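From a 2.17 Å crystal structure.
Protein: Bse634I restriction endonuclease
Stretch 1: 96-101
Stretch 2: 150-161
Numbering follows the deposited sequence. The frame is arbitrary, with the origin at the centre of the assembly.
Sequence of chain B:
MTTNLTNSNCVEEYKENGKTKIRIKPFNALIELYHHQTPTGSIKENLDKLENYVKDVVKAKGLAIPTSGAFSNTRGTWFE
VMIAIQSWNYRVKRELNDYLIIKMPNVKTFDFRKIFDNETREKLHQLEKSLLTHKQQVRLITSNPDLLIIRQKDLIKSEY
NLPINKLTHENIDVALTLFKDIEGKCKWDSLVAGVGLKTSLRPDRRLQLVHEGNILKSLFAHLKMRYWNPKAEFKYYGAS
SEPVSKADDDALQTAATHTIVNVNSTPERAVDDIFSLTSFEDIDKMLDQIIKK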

ATOM      1  N   LEU B  96      21.413  26.720  16.238  1.00 32.05           N
ATOM      2  CA  LEU B  96      21.006  25.598  15.401  1.00 33.14           C
ATOM      3  C   LEU B  96      21.706  25.759  14.064  1.00 34.98           C
ATOM      4  O   LEU B  96      21.089  26.156  13.074  1.00 35.52           O
ATOM      5  CB  LEU B  96      19.490  25.614  15.206  1.00 32.19           C
ATOM      6  CG  LEU B  96      18.657  25.439  16.478  1.00 32.01           C
ATOM      7  CD1 LEU B  96      17.203  25.691  16.184  1.00 32.38           C
ATOM      8  CD2 LEU B  96      18.843  24.041  17.016  1.00 32.27           C
ATOM      9  N   ASN B  97      22.996  25.441  14.035  1.00 37.48           N
ATOM     10  CA  ASN B  97      23.783  25.600  12.821  1.00 40.35           C
ATOM     11  C   ASN B  97      23.379  24.748  11.624  1.00 39.29           C
ATOM     12  O   ASN B  97      23.870  24.979  10.528  1.00 42.15           O
ATOM     13  CB  ASN B  97      25.271  25.377  13.116  1.00 44.12           C
ATOM     14  CG  ASN B  97      25.575  23.958  13.584  1.00 48.43           C
ATOM     15  OD1 ASN B  97      24.733  23.060  13.480  1.00 50.85           O
ATOM     16  ND2 ASN B  97      26.791  23.747  14.093  1.00 49.72           N
ATOM     17  N   ASP B  98      22.497  23.774  11.808  1.00 36.77           N
ATOM     18  CA  ASP B  98      22.092  22.940  10.680  1.00 34.44           C
ATOM     19  C   ASP B  98      20.676  23.219  10.226  1.00 31.57           C
ATOM     20  O   ASP B  98      20.209  22.620   9.268  1.00 30.27           O
ATOM     21  CB  ASP B  98      22.195  21.468  11.038  1.00 36.78           C
ATOM     22  CG  ASP B  98      23.543  21.105  11.592  1.00 40.37           C
ATOM     23  OD1 ASP B  98      24.569  21.537  11.015  1.00 41.03           O
ATOM     24  OD2 ASP B  98      23.575  20.377  12.608  1.00 43.66           O
ATOM     25  N   TYR B  99      20.004  24.137  10.914  1.00 28.82           N
ATOM     26  CA  TYR B  99      18.620  24.478  10.612  1.00 25.82           C
ATOM     27  C   TYR B  99      18.390  25.837   9.961  1.00 24.48           C
ATOM     28  O   TYR B  99      19.137  26.788  10.170  1.00 24.87           O
ATOM     29  CB  TYR B  99      17.791  24.423  11.897  1.00 24.91           C
ATOM     30  CG  TYR B  99      17.558  23.035  12.437  1.00 24.82           C
ATOM     31  CD1 TYR B  99      16.383  22.344  12.148  1.00 25.06           C
ATOM     32  CD2 TYR B  99      18.513  22.411  13.236  1.00 25.00           C
ATOM     33  CE1 TYR B  99      16.163  21.066  12.647  1.00 25.69           C
ATOM     34  CE2 TYR B  99      18.304  21.134  13.738  1.00 25.66           C
ATOM     35  CZ  TYR B  99      17.128  20.469  13.441  1.00 25.52           C
ATOM     36  OH  TYR B  99      16.907  19.216  13.947  1.00 26.20           O
ATOM     37  N   LEU B 100      17.334  25.897   9.164  1.00 22.47           N
ATOM     38  CA  LEU B 100      16.904  27.113   8.502  1.00 21.58           C
ATOM     39  C   LEU B 100      15.406  27.152   8.730  1.00 20.64           C
ATOM     40  O   LEU B 100      14.699  26.182   8.452  1.00 20.68           O
ATOM     41  CB  LEU B 100      17.185  27.087   6.989  1.00 21.86           C
ATOM     42  CG  LEU B 100      18.616  27.302   6.474  1.00 22.18           C
ATOM     43  CD1 LEU B 100      18.614  27.426   4.943  1.00 21.43           C
ATOM     44  CD2 LEU B 100      19.195  28.563   7.099  1.00 23.06           C
ATOM     45  N   ILE B 101      14.935  28.261   9.281  1.00 20.29           N
ATOM     46  CA  ILE B 101      13.515  28.468   9.531  1.00 20.09           C
ATOM     47  C   ILE B 101      13.177  29.622   8.586  1.00 19.95           C
ATOM     48  O   ILE B 101      13.457  30.780   8.876  1.00 20.40           O
ATOM     49  CB  ILE B 101      13.285  28.838  11.000  1.00 18.76           C
ATOM     50  CG1 ILE B 101      13.873  27.737  11.880  1.00 18.68           C
ATOM     51  CG2 ILE B 101      11.812  29.008  11.275  1.00 17.39           C
ATOM     52  CD1 ILE B 101      14.044  28.117  13.304  1.00 19.05           C
ATOM     53  N   ILE B 150      13.790  23.629   7.852  1.00 21.54           N
ATOM     54  CA  ILE B 150      14.658  22.802   7.026  1.00 22.13           C
ATOM     55  C   ILE B 150      15.928  22.429   7.777  1.00 22.72           C
ATOM     56  O   ILE B 150      16.432  23.214   8.575  1.00 23.74           O
ATOM     57  CB  ILE B 150      15.071  23.572   5.748  1.00 22.33           C
ATOM     58  CG1 ILE B 150      13.841  23.829   4.880  1.00 23.05           C
ATOM     59  CG2 ILE B 150      16.131  22.821   4.982  1.00 20.97           C
ATOM     60  CD1 ILE B 150      14.064  24.848   3.828  1.00 25.36           C
ATOM     61  N   ARG B 151      16.413  21.219   7.570  1.00 23.22           N
ATOM     62  CA  ARG B 151      17.628  20.793   8.233  1.00 25.51           C
ATOM     63  C   ARG B 151      18.593  20.205   7.206  1.00 25.36           C
ATOM     64  O   ARG B 151      18.401  19.091   6.717  1.00 24.60           O
ATOM     65  CB  ARG B 151      17.335  19.750   9.314  1.00 28.51           C
ATOM     66  CG  ARG B 151      18.562  19.421  10.149  1.00 32.61           C
ATOM     67  CD  ARG B 151      18.319  18.243  11.045  1.00 35.72           C
ATOM     68  NE  ARG B 151      19.492  17.995  11.869  1.00 40.77           N
ATOM     69  CZ  ARG B 151      19.507  17.123  12.861  1.00 43.08           C
ATOM     70  NH1 ARG B 151      18.409  16.412  13.149  1.00 44.34           N
ATOM     71  NH2 ARG B 151      20.611  16.971  13.583  1.00 45.37           N
ATOM     72  N   GLN B 152      19.620  20.974   6.863  1.00 24.77           N
ATOM     73  CA  GLN B 152      20.624  20.552   5.893  1.00 25.69           C
ATOM     74  C   GLN B 152      21.834  21.462   6.101  1.00 26.70           C
ATOM     75  O   GLN B 152      21.872  22.589   5.616  1.00 27.03           O
ATOM     76  CB  GLN B 152      20.069  20.688   4.464  1.00 24.41           C
ATOM     77  CG  GLN B 152      20.921  20.007   3.394  1.00 24.20           C
ATOM     78  CD  GLN B 152      20.254  20.006   2.033  1.00 24.48           C
ATOM     79  OE1 GLN B 152      20.815  20.485   1.048  1.00 25.09           O
ATOM     80  NE2 GLN B 152      19.050  19.466   1.972  1.00 23.64           N
ATOM     81  N   LYS B 153      22.817  20.963   6.835  1.00 28.33           N
ATOM     82  CA  LYS B 153      24.002  21.744   7.148  1.00 30.48           C
ATOM     83  C   LYS B 153      24.631  22.519   6.000  1.00 29.70           C
ATOM     84  O   LYS B 153      24.982  23.683   6.160  1.00 30.99           O
ATOM     85  CB  LYS B 153      25.070  20.856   7.791  1.00 32.93           C
ATOM     86  CG  LYS B 153      26.255  21.655   8.312  1.00 35.92           C
ATOM     87  CD  LYS B 153      27.243  20.796   9.078  1.00 38.26           C
ATOM     88  CE  LYS B 153      28.424  21.642   9.539  1.00 39.60           C
ATOM     89  NZ  LYS B 153      29.462  20.852  10.269  1.00 41.53           N
ATOM     90  N   ASP B 154      24.769  21.885   4.842  1.00 29.51           N
ATOM     91  CA  ASP B 154      25.399  22.540   3.710  1.00 29.06           C
ATOM     92  C   ASP B 154      24.660  23.755   3.156  1.00 30.02           C
ATOM     93  O   ASP B 154      25.152  24.409   2.240  1.00 31.86           O
ATOM     94  CB  ASP B 154      25.652  21.522   2.591  1.00 29.71           C
ATOM     95  CG  ASP B 154      24.394  21.154   1.833  1.00 31.14           C
ATOM     96  OD1 ASP B 154      23.308  21.661   2.176  1.00 33.64           O
ATOM     97  OD2 ASP B 154      24.487  20.355   0.881  1.00 31.92           O
ATOM     98  N   LEU B 155      23.487  24.068   3.699  1.00 29.60           N
ATOM     99  CA  LEU B 155      22.720  25.224   3.228  1.00 28.76           C
ATOM    100  C   LEU B 155      23.023  26.477   4.048  1.00 29.60           C
ATOM    101  O   LEU B 155      22.614  27.584   3.682  1.00 29.48           O
ATOM    102  CB  LEU B 155      21.215  24.947   3.326  1.00 26.03           C
ATOM    103  CG  LEU B 155      20.622  23.861   2.440  1.00 24.62           C
ATOM    104  CD1 LEU B 155      19.129  23.771   2.696  1.00 24.79           C
ATOM    105  CD2 LEU B 155      20.881  24.189   0.994  1.00 23.52           C
ATOM    106  N   ILE B 156      23.740  26.293   5.154  1.00 30.24           N
ATOM    107  CA  ILE B 156      24.062  27.377   6.071  1.00 31.32           C
ATOM    108  C   ILE B 156      25.227  28.285   5.680  1.00 32.77           C
ATOM    109  O   ILE B 156      26.351  27.825   5.490  1.00 33.88           O
ATOM    110  CB  ILE B 156      24.325  26.807   7.476  1.00 30.51           C
ATOM    111  CG1 ILE B 156      23.181  25.860   7.866  1.00 28.66           C
ATOM    112  CG2 ILE B 156      24.478  27.943   8.493  1.00 30.66           C
ATOM    113  CD1 ILE B 156      21.822  26.493   7.890  1.00 26.63           C
ATOM    114  N   LYS B 157      24.937  29.579   5.558  1.00 33.24           N
ATOM    115  CA  LYS B 157      25.943  30.580   5.226  1.00 33.48           C
ATOM    116  C   LYS B 157      26.238  31.353   6.509  1.00 34.60           C
ATOM    117  O   LYS B 157      25.337  31.576   7.326  1.00 33.38           O
ATOM    118  CB  LYS B 157      25.417  31.531   4.150  1.00 34.27           C
ATOM    119  CG  LYS B 157      24.993  30.820   2.876  1.00 36.32           C
ATOM    120  CD  LYS B 157      24.939  31.748   1.666  1.00 38.09           C
ATOM    121  CE  LYS B 157      23.899  32.843   1.819  1.00 39.47           C
ATOM    122  NZ  LYS B 157      23.865  33.757   0.628  1.00 40.53           N
ATOM    123  N   SER B 158      27.494  31.754   6.694  1.00 35.24           N
ATOM    124  CA  SER B 158      27.897  32.494   7.889  1.00 36.24           C
ATOM    125  C   SER B 158      27.058  33.751   8.145  1.00 36.13           C
ATOM    126  O   SER B 158      26.852  34.133   9.300  1.00 36.75           O
ATOM    127  CB  SER B 158      29.377  32.886   7.799  1.00 37.25           C
ATOM    128  OG  SER B 158      29.578  33.953   6.882  1.00 38.45           O
ATOM    129  N   GLU B 159      26.572  34.391   7.081  1.00 35.30           N
ATOM    130  CA  GLU B 159      25.767  35.601   7.231  1.00 35.13           C
ATOM    131  C   GLU B 159      24.494  35.362   8.022  1.00 33.78           C
ATOM    132  O   GLU B 159      23.979  36.278   8.666  1.00 35.25           O
ATOM    133  CB  GLU B 159      25.356  36.173   5.878  1.00 37.17           C
ATOM    134  CG  GLU B 159      26.467  36.405   4.910  1.00 40.32           C
ATOM    135  CD  GLU B 159      26.574  35.278   3.931  1.00 42.38           C
ATOM    136  OE1 GLU B 159      27.268  34.284   4.234  1.00 43.72           O
ATOM    137  OE2 GLU B 159      25.937  35.382   2.862  1.00 44.11           O
ATOM    138  N   TYR B 160      23.973  34.141   7.945  1.00 32.22           N
ATOM    139  CA  TYR B 160      22.742  33.778   8.641  1.00 30.83           C
ATOM    140  C   TYR B 160      22.950  33.786  10.140  1.00 31.66           C
ATOM    141  O   TYR B 160      21.990  33.868  10.906  1.00 29.95           O
ATOM    142  CB  TYR B 160      22.290  32.368   8.257  1.00 29.76           C
ATOM    143  CG  TYR B 160      21.981  32.141   6.798  1.00 27.85           C
ATOM    144  CD1 TYR B 160      21.808  30.844   6.309  1.00 26.52           C
ATOM    145  CD2 TYR B 160      21.876  33.205   5.904  1.00 26.36           C
ATOM    146  CE1 TYR B 160      21.545  30.609   4.966  1.00 26.74           C
ATOM    147  CE2 TYR B 160      21.610  32.979   4.553  1.00 26.84           C
ATOM    148  CZ  TYR B 160      21.446  31.674   4.092  1.00 26.07           C
ATOM    149  OH  TYR B 160      21.183  31.432   2.762  1.00 25.85           O
ATOM    150  N   ASN B 161      24.209  33.687  10.549  1.00 33.51           N
ATOM    151  CA  ASN B 161      24.546  33.635  11.958  1.00 35.05           C
ATOM    152  C   ASN B 161      24.739  34.960  12.660  1.00 35.34           C
ATOM    153  O   ASN B 161      25.219  34.995  13.787  1.00 36.33           O
ATOM    154  CB  ASN B 161      25.769  32.754  12.151  1.00 36.72           C
ATOM    155  CG  ASN B 161      25.494  31.309  11.783  1.00 38.28           C
ATOM    156  OD1 ASN B 161      24.472  30.748  12.183  1.00 40.11           O
ATOM    157  ND2 ASN B 161      26.400  30.699  11.021  1.00 37.94           N
TER

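The two stretches meet as a short antiparallel beta pairing whose two sides differ in character, one an aromatic-aliphatic contact between Tyr-99 and Arg-151 and the other an apolar cluster centred on Leu-100. Together they bury 638 Å², both sides summed, although any two touching residues are at least 50 positions apart in sequence.

The backbone evidence is a set of three hydrogen bonds. Leu-100 and Ile-150 form the hydrogen-bonded pair: Leu-100 N donates to Ile-150 O at 2.9 Å (159° at the hydrogen), and Ile-150 N donates to Leu-100 O at 2.8 Å (175°), nearly linear. Tyr-99 and Arg-151 form the adjacent non-hydrogen-bonded pair, with CA atoms 4.5 Å apart against 5.1 Å for Leu-100 and Ile-150. Beyond it, Gln-152 N reaches Asp-98 O at 3.0 Å, though the 135° angle is less favourable. The close approach also brings alpha hydrogens to carbonyl oxygens, with Arg-151 CA 3.3 Å from Asp-98 O and Tyr-99 CA 3.2 Å from Ile-150 O.

Both stretches bend at this end of the pairing. A type I turn from Leu-96 to Tyr-99, closed by Tyr-99 N to Leu-96 O at 3.1 Å, leads into the first strand; the second strand gives way to a 3-10 segment, where Leu-155 N bonds to Gln-152 O at 2.9 Å.

Tyr-99 and Arg-151 project to the same side of the sheet. The arginine is extended, with chi1 to chi3 all t, so its aliphatic portion runs across the tyrosine ring: Arg-151 CG lies 3.8 Å from the centroid of the Tyr-99 ring and only 15° off the normal, the geometry of a CH-pi contact. Farther out, Tyr-99 OH sits over one face of the guanidinium, 3.3 Å from Arg-151 NH1, but the angle is too poor for a hydrogen bond.

On the other side, Leu-100 has 128 Å² covered by the second stretch, the most of any residue here. Leu-100 CB is 4.3 Å from Ile-150 CB, and Leu-100 CD1 is 3.9 Å from Leu-155 CB. Leu-100 CD2 touches both Ile-156 CD1 at 3.4 Å and Tyr-160 CD1 at 3.6 Å. Because the second stretch turns after its strand, residues well beyond Ile-150 can return to cover this leucine.

Asp-98 OD1 lies 3.2 Å from Lys-153 CG, an aliphatic carbon of the lysine side chain.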